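Local coordinates for protein putative immunoglobulin A1 protease (Bacteroides ovatus, PDB 3N6Z) that is a putative immunoglobulin A1 protease, probably a hydrolase, whose chain coils into a parallel beta-helix-like solenoid, at residues A[161-175]-A[194-208]. Numbering follows the deposited sequence.
Sequences NGNKTGRIVNCYTTG and YDGQESYIKNCYSNA
Arg167 NH1 is gripped from both segments: it donates to Glu198 O across the contact (2.8 Å) and to Thr165 OG1, two residues earlier in its own segment (2.9 Å), and both acceptors lie within 8° of the guanidinium plane. A bend at chi3 (-67°) turns the guanidinium back toward these two oxygens. NH2 of the same group reaches a water that lies within bonding distance of Gln197 OE1 and Thr165 O, while NE pairs with Asp129 on the preceding coil. CG sits over the centre of the Tyr200 ring, 3.6 Å from its centroid, as a CH-pi contact. Replacing Arg167 with an alanine is likely to leave Glu198 O without this donor, Asp129 without its cationic mate, and the Tyr200 ring without the CG and CD cover. Nearer the loop ends, Gly162 N meets the anti lone pair of Asp195 OD2 at 2.8 Å, and Thr165 CG2 rests over a face of Tyr194, toward its rim. Both strand pairs run nearly parallel. In the second, Tyr205 OH lies 3.2 Å above the centre of the Tyr172 ring; the planes differ by 6°, but the rings are slid so far that they barely overlap. At several positions the register puts like beside like, Tyr172 by Tyr205, Asn170 by Asn203, Cys171 by Cys204, as in beta-helical solenoids, while the arginine ties three coils together by charge, hydrogen bonds and CH-pi contact.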
loop_
_atom_site.group_PDB
_atom_site.type_symbol
_atom_site.label_atom_id
_atom_site.label_comp_id
_atom_site.label_asym_id
_atom_site.label_seq_id
_atom_site.Cartn_x
_atom_site.Cartn_y
_atom_site.Cartn_z
ATOM N N ASN A 161 8.902 4.400 20.288
ATOM C CA ASN A 161 8.778 5.763 19.833
ATOM C C ASN A 161 7.732 5.780 18.716
ATOM O O ASN A 161 7.948 5.205 17.640
ATOM C CB ASN A 161 10.144 6.188 19.317
ATOM C CG ASN A 161 10.143 7.498 18.588
ATOM O OD1 ASN A 161 9.151 8.267 18.548
ATOM N ND2 ASN A 161 11.323 7.796 18.005
ATOM N N GLY A 162 6.629 6.473 18.961
ATOM C CA GLY A 162 5.510 6.552 18.027
ATOM C C GLY A 162 5.853 7.156 16.688
ATOM O O GLY A 162 5.113 6.980 15.704
ATOM N N ASN A 163 6.999 7.848 16.608
ATOM C CA ASN A 163 7.473 8.356 15.325
ATOM C C ASN A 163 7.869 7.250 14.353
ATOM O O ASN A 163 8.079 7.526 13.170
ATOM C CB ASN A 163 8.633 9.321 15.530
ATOM C CG ASN A 163 8.218 10.617 16.203
ATOM O OD1 ASN A 163 7.036 11.010 16.204
ATOM N ND2 ASN A 163 9.216 11.320 16.738
ATOM N N LYS A 164 7.902 5.985 14.816
ATOM C CA LYS A 164 8.185 4.839 13.948
ATOM C C LYS A 164 6.928 4.171 13.379
ATOM O O LYS A 164 7.047 3.235 12.563
ATOM C CB LYS A 164 9.070 3.841 14.718
ATOM C CG LYS A 164 10.384 4.472 15.237
ATOM C CD LYS A 164 11.158 5.269 14.201
ATOM C CE LYS A 164 12.512 5.722 14.650
ATOM N NZ LYS A 164 13.186 6.629 13.640
ATOM N N THR A 165 5.741 4.656 13.741
ATOM C CA THR A 165 4.509 4.241 13.063
ATOM C C THR A 165 4.454 4.926 11.692
ATOM O O THR A 165 5.187 5.879 11.421
ATOM C CB THR A 165 3.233 4.617 13.893
ATOM O OG1 THR A 165 3.206 6.054 14.070
ATOM C CG2 THR A 165 3.222 3.923 15.266
ATOM N N GLY A 166 3.599 4.430 10.830
ATOM C CA GLY A 166 3.448 4.982 9.483
ATOM C C GLY A 166 2.031 4.967 8.985
ATOM O O GLY A 166 1.278 4.060 9.307
ATOM N N ARG A 167 1.666 5.987 8.193
ATOM C CA ARG A 167 0.322 6.130 7.664
ATOM C C ARG A 167 0.379 6.477 6.177
ATOM O O ARG A 167 1.217 7.298 5.752
ATOM C CB ARG A 167 -0.420 7.222 8.394
ATOM C CG ARG A 167 -0.647 6.896 9.871
ATOM C CD ARG A 167 -0.831 8.122 10.737
ATOM N NE ARG A 167 0.411 8.901 10.809
ATOM C CZ ARG A 167 1.479 8.576 11.546
ATOM N NH1 ARG A 167 1.452 7.546 12.366
ATOM N NH2 ARG A 167 2.592 9.297 11.440
ATOM N N ILE A 168 -0.529 5.875 5.417
ATOM C CA ILE A 168 -0.728 6.174 4.001
ATOM C C ILE A 168 -2.187 6.553 3.850
ATOM O O ILE A 168 -3.089 5.754 4.150
ATOM C CB ILE A 168 -0.356 4.991 3.078
ATOM C CG1 ILE A 168 1.153 4.710 3.191
ATOM C CG2 ILE A 168 -0.774 5.291 1.627
ATOM C CD1 ILE A 168 1.626 3.452 2.435
ATOM N N VAL A 169 -2.445 7.771 3.358
ATOM C CA VAL A 169 -3.784 8.345 3.329
ATOM C C VAL A 169 -4.025 9.040 1.962
ATOM O O VAL A 169 -3.168 9.809 1.489
ATOM C CB VAL A 169 -3.957 9.328 4.520
ATOM C CG1 VAL A 169 -5.340 9.918 4.542
ATOM C CG2 VAL A 169 -3.662 8.609 5.852
ATOM N N ASN A 170 -5.197 8.835 1.378
ATOM C CA ASN A 170 -5.557 9.511 0.123
ATOM C C ASN A 170 -4.539 9.209 -0.981
ATOM O O ASN A 170 -4.072 10.118 -1.679
ATOM C CB ASN A 170 -5.712 11.036 0.268
ATOM C CG ASN A 170 -6.527 11.462 1.451
ATOM O OD1 ASN A 170 -7.449 10.788 1.911
ATOM N ND2 ASN A 170 -6.167 12.637 1.974
ATOM N N CYS A 171 -4.178 7.934 -1.119
ATOM C CA CYS A 171 -3.226 7.508 -2.128
ATOM C C CYS A 171 -3.796 6.374 -2.977
ATOM O O CYS A 171 -4.731 5.691 -2.571
ATOM C CB CYS A 171 -1.898 7.056 -1.503
ATOM S SG CYS A 171 -0.986 8.346 -0.664
ATOM N N TYR A 172 -3.180 6.128 -4.124
ATOM C CA TYR A 172 -3.550 4.997 -4.945
ATOM C C TYR A 172 -2.380 4.473 -5.716
ATOM O O TYR A 172 -1.375 5.177 -5.914
ATOM C CB TYR A 172 -4.722 5.335 -5.868
ATOM C CG TYR A 172 -4.422 6.155 -7.116
ATOM C CD1 TYR A 172 -4.137 5.527 -8.317
ATOM C CD2 TYR A 172 -4.556 7.540 -7.110
ATOM C CE1 TYR A 172 -3.983 6.268 -9.503
ATOM C CE2 TYR A 172 -4.378 8.296 -8.284
ATOM C CZ TYR A 172 -4.120 7.653 -9.468
ATOM O OH TYR A 172 -3.999 8.388 -10.636
ATOM N N THR A 173 -2.500 3.217 -6.141
ATOM C CA THR A 173 -1.521 2.577 -7.000
ATOM C C THR A 173 -2.162 1.793 -8.123
ATOM O O THR A 173 -3.260 1.226 -7.987
ATOM C CB THR A 173 -0.561 1.639 -6.242
ATOM O OG1 THR A 173 -1.288 0.507 -5.783
ATOM C CG2 THR A 173 0.090 2.345 -5.041
ATOM N N THR A 174 -1.457 1.775 -9.236
ATOM C CA THR A 174 -1.761 0.905 -10.391
ATOM C C THR A 174 -0.449 0.328 -10.887
ATOM O O THR A 174 0.629 0.890 -10.646
ATOM C CB THR A 174 -2.518 1.644 -11.528
ATOM O OG1 THR A 174 -1.596 2.281 -12.434
ATOM C CG2 THR A 174 -3.519 2.702 -10.970
ATOM N N GLY A 175 -0.535 -0.803 -11.600
ATOM C CA GLY A 175 0.641 -1.489 -12.118
ATOM C C GLY A 175 0.759 -2.916 -11.599
ATOM O O GLY A 175 -0.206 -3.675 -11.687
ATOM N N TYR A 194 1.337 2.439 18.809
ATOM C CA TYR A 194 1.986 2.530 20.122
ATOM C C TYR A 194 2.420 3.974 20.345
ATOM O O TYR A 194 2.493 4.768 19.418
ATOM C CB TYR A 194 3.205 1.582 20.210
ATOM C CG TYR A 194 4.075 1.610 18.972
ATOM C CD1 TYR A 194 5.048 2.564 18.818
ATOM C CD2 TYR A 194 3.908 0.681 17.959
ATOM C CE1 TYR A 194 5.834 2.624 17.687
ATOM C CE2 TYR A 194 4.682 0.733 16.803
ATOM C CZ TYR A 194 5.664 1.714 16.676
ATOM O OH TYR A 194 6.437 1.762 15.528
ATOM N N ASP A 195 2.660 4.319 21.611
ATOM C CA ASP A 195 3.196 5.613 22.011
ATOM C C ASP A 195 2.419 6.791 21.413
ATOM O O ASP A 195 3.006 7.766 20.950
ATOM C CB ASP A 195 4.686 5.687 21.694
ATOM C CG ASP A 195 5.367 6.908 22.268
ATOM O OD1 ASP A 195 5.101 7.260 23.446
ATOM O OD2 ASP A 195 6.174 7.533 21.547
ATOM N N GLY A 196 1.082 6.698 21.441
ATOM C CA GLY A 196 0.232 7.794 21.022
ATOM C C GLY A 196 0.031 7.992 19.530
ATOM O O GLY A 196 -0.616 8.968 19.128
ATOM N N GLN A 197 0.590 7.096 18.717
ATOM C CA GLN A 197 0.453 7.168 17.260
ATOM C C GLN A 197 -0.020 5.836 16.713
ATOM O O GLN A 197 0.051 4.790 17.382
ATOM C CB GLN A 197 1.781 7.595 16.632
ATOM C CG GLN A 197 2.210 9.008 17.041
ATOM C CD GLN A 197 3.374 9.523 16.232
ATOM O OE1 GLN A 197 3.300 9.550 15.003
ATOM N NE2 GLN A 197 4.449 9.953 16.911
ATOM N N GLU A 198 -0.538 5.874 15.484
ATOM C CA GLU A 198 -1.139 4.694 14.889
ATOM C C GLU A 198 -0.610 4.454 13.496
ATOM O O GLU A 198 -0.288 5.412 12.790
ATOM C CB GLU A 198 -2.622 4.917 14.754
ATOM C CG GLU A 198 -3.351 5.220 16.051
ATOM C CD GLU A 198 -4.839 5.435 15.807
ATOM O OE1 GLU A 198 -5.235 6.588 15.536
ATOM O OE2 GLU A 198 -5.587 4.453 15.801
ATOM N N SER A 199 -0.495 3.186 13.110
ATOM C CA SER A 199 -0.231 2.822 11.717
ATOM C C SER A 199 -1.536 2.439 11.034
ATOM O O SER A 199 -2.318 1.629 11.573
ATOM C CB SER A 199 0.781 1.692 11.583
ATOM O OG SER A 199 2.059 2.044 12.102
ATOM N N TYR A 200 -1.779 3.007 9.852
ATOM C CA TYR A 200 -3.001 2.744 9.129
ATOM C C TYR A 200 -2.910 3.131 7.666
ATOM O O TYR A 200 -2.031 3.916 7.252
ATOM C CB TYR A 200 -4.207 3.422 9.791
ATOM C CG TYR A 200 -4.157 4.915 9.964
ATOM C CD1 TYR A 200 -4.509 5.769 8.925
ATOM C CD2 TYR A 200 -3.873 5.480 11.214
ATOM C CE1 TYR A 200 -4.551 7.132 9.110
ATOM C CE2 TYR A 200 -3.923 6.856 11.422
ATOM C CZ TYR A 200 -4.262 7.675 10.363
ATOM O OH TYR A 200 -4.310 9.043 10.545
ATOM N N ILE A 201 -3.823 2.551 6.906
ATOM C CA ILE A 201 -4.060 2.888 5.503
ATOM C C ILE A 201 -5.505 3.339 5.400
ATOM O O ILE A 201 -6.411 2.609 5.796
ATOM C CB ILE A 201 -3.777 1.708 4.548
ATOM C CG1 ILE A 201 -2.381 1.130 4.808
ATOM C CG2 ILE A 201 -3.944 2.118 3.078
ATOM C CD1 ILE A 201 -2.049 -0.191 4.093
ATOM N N LYS A 202 -5.735 4.545 4.878
ATOM C CA LYS A 202 -7.062 5.148 4.862
ATOM C C LYS A 202 -7.327 5.880 3.552
ATOM O O LYS A 202 -6.466 6.644 3.102
ATOM C CB LYS A 202 -7.189 6.132 6.029
ATOM C CG LYS A 202 -8.541 6.870 6.111
ATOM C CD LYS A 202 -8.629 7.821 7.288
ATOM C CE LYS A 202 -10.008 8.460 7.346
ATOM N NZ LYS A 202 -11.089 7.432 7.523
ATOM N N ASN A 203 -8.526 5.704 2.984
ATOM C CA ASN A 203 -8.921 6.403 1.776
ATOM C C ASN A 203 -7.915 6.160 0.631
ATOM O O ASN A 203 -7.397 7.095 0.019
ATOM C CB ASN A 203 -9.148 7.908 2.036
ATOM C CG ASN A 203 -10.553 8.200 2.561
ATOM O OD1 ASN A 203 -11.562 7.669 2.043
ATOM N ND2 ASN A 203 -10.620 9.011 3.602
ATOM N N CYS A 204 -7.690 4.884 0.369
ATOM C CA CYS A 204 -6.802 4.441 -0.703
ATOM C C CYS A 204 -7.447 3.406 -1.582
ATOM O O CYS A 204 -8.339 2.684 -1.179
ATOM C CB CYS A 204 -5.495 3.825 -0.158
ATOM S SG CYS A 204 -4.450 4.992 0.764
ATOM N N TYR A 205 -7.007 3.329 -2.821
ATOM C CA TYR A 205 -7.373 2.217 -3.688
ATOM C C TYR A 205 -6.163 1.719 -4.484
ATOM O O TYR A 205 -5.133 2.397 -4.606
ATOM C CB TYR A 205 -8.535 2.585 -4.638
ATOM C CG TYR A 205 -8.213 3.548 -5.754
ATOM C CD1 TYR A 205 -8.330 4.908 -5.563
ATOM C CD2 TYR A 205 -7.821 3.099 -7.013
ATOM C CE1 TYR A 205 -8.055 5.815 -6.593
ATOM C CE2 TYR A 205 -7.578 3.986 -8.066
ATOM C CZ TYR A 205 -7.684 5.354 -7.851
ATOM O OH TYR A 205 -7.415 6.268 -8.870
ATOM N N SER A 206 -6.309 0.522 -5.030
ATOM C CA SER A 206 -5.337 -0.011 -5.954
ATOM C C SER A 206 -5.992 -0.814 -7.049
ATOM O O SER A 206 -6.984 -1.512 -6.802
ATOM C CB SER A 206 -4.336 -0.893 -5.223
ATOM O OG SER A 206 -3.298 -1.373 -6.056
ATOM N N ASN A 207 -5.418 -0.704 -8.252
ATOM C CA ASN A 207 -5.692 -1.565 -9.385
ATOM C C ASN A 207 -4.441 -2.370 -9.814
ATOM O O ASN A 207 -4.371 -2.937 -10.932
ATOM C CB ASN A 207 -6.224 -0.713 -10.542
ATOM C CG ASN A 207 -6.604 -1.550 -11.724
ATOM O OD1 ASN A 207 -6.944 -2.724 -11.565
ATOM N ND2 ASN A 207 -6.534 -0.969 -12.912
ATOM N N ALA A 208 -3.438 -2.462 -8.955
ATOM C CA ALA A 208 -2.243 -3.230 -9.299
ATOM C C ALA A 208 -2.508 -4.722 -9.267
ATOM O O ALA A 208 -3.254 -5.168 -8.417
ATOM C CB ALA A 208 -1.135 -2.874 -8.315
HETATM O O HOH W 1 4.955 8.412 12.806
HETATM O O HOH W 2 -8.417 10.476 4.575
HETATM O O HOH W 3 -2.903 -1.692 -13.021
#